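Local atomic coordinates of sortase B (Listeria monocytogenes serovar 1/2a, PDB entry 5JCV), a protein that cleaves the C-terminal sorting signal of surface proteins and, through a thioester intermediate, attaches them covalently to the bacterial cell wall. Residues K86-D91 and G175-Q180. Residues are numbered along the deposited sequence; the frame is centred on the assembly and turned at random.
Sequences KYLDKD and GRMVIQ
Tyr-87 and Ile-179 meet at about a right angle. The ethyl end of the isoleucine does the touching: its CD1 lies 3.4 Å from Tyr-87 CB. The same methyl reaches the root of the ring obliquely, 3.7 Å from Tyr-87 CG. Chi1 (-58°) sets Ile-179 CG1 anti to the carbonyl carbon, and the turn at chi2 (-64°) then brings CD1 to the tyrosine. The far end of the ring is held elsewhere, since Tyr-87 OH is hydrogen-bonded to His-96 O.

Leu-88 and Met-177, a selenomethionine, run alongside each other, pointing opposite ways. The methionine chain bends at chi2 and again at chi3, and its end lies against the leucine fork. Met-177 CE is 3.8 Å from Leu-88 CD2, and SE is 4.0 Å from Leu-88 CG. Leu-88 lies at the exposed edge of the contact; the other three are buried.

Asp-89 caps helix 90-95: its OD1 accepts from Asp-91 N at 3.0 Å. The contact thus packs the 3-10 turn before that helix against strand 176-182 of the sortase beta-barrel. This strand lies between strands 107-118 and 160-165 and is antiparallel to both. Met-177 and Ile-179 also touch Val-115 of strand 107-118, while Tyr-87 packs edge-to-face with Phe-92 of helix 90-95.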
loop_
_atom_site.group_PDB
_atom_site.type_symbol
_atom_site.label_atom_id
_atom_site.label_comp_id
_atom_site.label_asym_id
_atom_site.label_seq_id
_atom_site.Cartn_x
_atom_site.Cartn_y
_atom_site.Cartn_z
ATOM N N LYS A 86 -12.204 7.931 -25.364
ATOM C CA LYS A 86 -12.449 9.391 -25.413
ATOM C C LYS A 86 -11.208 10.186 -25.859
ATOM O O LYS A 86 -11.311 11.279 -26.453
ATOM C CB LYS A 86 -12.914 9.913 -24.064
ATOM C CG LYS A 86 -14.281 9.412 -23.584
ATOM C CD LYS A 86 -14.545 9.945 -22.175
ATOM C CE LYS A 86 -15.938 9.628 -21.675
ATOM N NZ LYS A 86 -16.935 10.639 -22.147
ATOM N N TYR A 87 -10.038 9.638 -25.593
ATOM C CA TYR A 87 -8.812 10.240 -26.036
ATOM C C TYR A 87 -8.597 10.276 -27.561
ATOM O O TYR A 87 -7.647 10.898 -27.988
ATOM C CB TYR A 87 -7.593 9.608 -25.287
ATOM C CG TYR A 87 -7.467 10.136 -23.880
ATOM C CD1 TYR A 87 -6.976 11.391 -23.669
ATOM C CD2 TYR A 87 -7.857 9.394 -22.772
ATOM C CE1 TYR A 87 -6.867 11.932 -22.396
ATOM C CE2 TYR A 87 -7.768 9.930 -21.479
ATOM C CZ TYR A 87 -7.271 11.218 -21.303
ATOM O OH TYR A 87 -7.112 11.835 -20.045
ATOM N N LEU A 88 -9.437 9.627 -28.378
ATOM C CA LEU A 88 -9.367 9.783 -29.842
ATOM C C LEU A 88 -10.061 11.065 -30.320
ATOM O O LEU A 88 -9.889 11.469 -31.455
ATOM C CB LEU A 88 -10.062 8.612 -30.551
ATOM C CG LEU A 88 -9.482 7.215 -30.365
ATOM C CD1 LEU A 88 -10.406 6.178 -30.990
ATOM C CD2 LEU A 88 -8.075 7.161 -30.959
ATOM N N ASP A 89 -10.887 11.647 -29.449
ATOM C CA ASP A 89 -11.494 12.971 -29.605
ATOM C C ASP A 89 -10.491 14.004 -29.106
ATOM O O ASP A 89 -10.168 14.052 -27.905
ATOM C CB ASP A 89 -12.772 12.990 -28.772
ATOM C CG ASP A 89 -13.463 14.339 -28.736
ATOM O OD1 ASP A 89 -12.907 15.320 -29.283
ATOM O OD2 ASP A 89 -14.571 14.390 -28.117
ATOM N N LYS A 90 -9.980 14.819 -30.025
ATOM C CA LYS A 90 -8.940 15.790 -29.695
ATOM C C LYS A 90 -9.379 16.761 -28.624
ATOM O O LYS A 90 -8.575 17.129 -27.773
ATOM C CB LYS A 90 -8.471 16.576 -30.912
ATOM C CG LYS A 90 -7.233 17.409 -30.581
ATOM C CD LYS A 90 -6.421 17.812 -31.811
ATOM C CE LYS A 90 -4.918 17.867 -31.507
ATOM N NZ LYS A 90 -4.104 17.843 -32.764
ATOM N N ASP A 91 -10.656 17.149 -28.653
ATOM C CA ASP A 91 -11.196 18.087 -27.672
ATOM C C ASP A 91 -11.023 17.537 -26.267
ATOM O O ASP A 91 -10.577 18.246 -25.365
ATOM C CB ASP A 91 -12.686 18.347 -27.914
ATOM C CG ASP A 91 -12.959 19.157 -29.191
ATOM O OD1 ASP A 91 -12.000 19.703 -29.804
ATOM O OD2 ASP A 91 -14.155 19.235 -29.566
ATOM N N GLY A 175 -9.384 -3.695 -32.045
ATOM C CA GLY A 175 -8.140 -3.139 -31.527
ATOM C C GLY A 175 -8.235 -2.798 -30.036
ATOM O O GLY A 175 -9.312 -2.507 -29.521
ATOM N N ARG A 176 -7.106 -2.881 -29.342
ATOM C CA ARG A 176 -6.960 -2.287 -28.031
ATOM C C ARG A 176 -6.795 -0.780 -28.153
ATOM O O ARG A 176 -6.287 -0.284 -29.146
ATOM C CB ARG A 176 -5.734 -2.824 -27.348
ATOM C CG ARG A 176 -5.780 -4.328 -27.147
ATOM C CD ARG A 176 -4.454 -4.728 -26.533
ATOM N NE ARG A 176 -4.438 -6.138 -26.191
ATOM C CZ ARG A 176 -3.433 -6.742 -25.567
ATOM N NH1 ARG A 176 -2.338 -6.066 -25.210
ATOM N NH2 ARG A 176 -3.530 -8.035 -25.319
HETATM N N MSE A 177 -7.235 -0.076 -27.122
HETATM C CA MSE A 177 -7.010 1.347 -26.988
HETATM C C MSE A 177 -5.880 1.524 -25.992
HETATM O O MSE A 177 -5.803 0.829 -24.991
HETATM C CB MSE A 177 -8.341 1.948 -26.542
HETATM C CG MSE A 177 -8.221 3.433 -26.369
HETATM SE SE MSE A 177 -8.119 4.209 -28.173
HETATM C CE MSE A 177 -7.022 5.698 -27.615
ATOM N N VAL A 178 -4.973 2.438 -26.280
ATOM C CA VAL A 178 -3.767 2.591 -25.469
ATOM C C VAL A 178 -3.508 4.065 -25.213
ATOM O O VAL A 178 -3.563 4.858 -26.125
ATOM C CB VAL A 178 -2.528 2.000 -26.151
ATOM C CG1 VAL A 178 -1.304 2.204 -25.254
ATOM C CG2 VAL A 178 -2.726 0.532 -26.433
ATOM N N ILE A 179 -3.213 4.395 -23.972
ATOM C CA ILE A 179 -2.844 5.749 -23.568
ATOM C C ILE A 179 -1.542 5.597 -22.824
ATOM O O ILE A 179 -1.427 4.726 -21.968
ATOM C CB ILE A 179 -3.883 6.303 -22.575
ATOM C CG1 ILE A 179 -5.253 6.286 -23.233
ATOM C CG2 ILE A 179 -3.555 7.694 -22.098
ATOM C CD1 ILE A 179 -5.353 7.199 -24.418
ATOM N N GLN A 180 -0.551 6.395 -23.183
ATOM C CA GLN A 180 0.689 6.407 -22.461
ATOM C C GLN A 180 1.099 7.808 -21.946
ATOM O O GLN A 180 0.939 8.826 -22.628
ATOM C CB GLN A 180 1.756 5.830 -23.347
ATOM C CG GLN A 180 1.442 4.423 -23.770
ATOM C CD GLN A 180 2.546 3.869 -24.593
ATOM O OE1 GLN A 180 2.750 4.326 -25.709
ATOM N NE2 GLN A 180 3.302 2.903 -24.040
#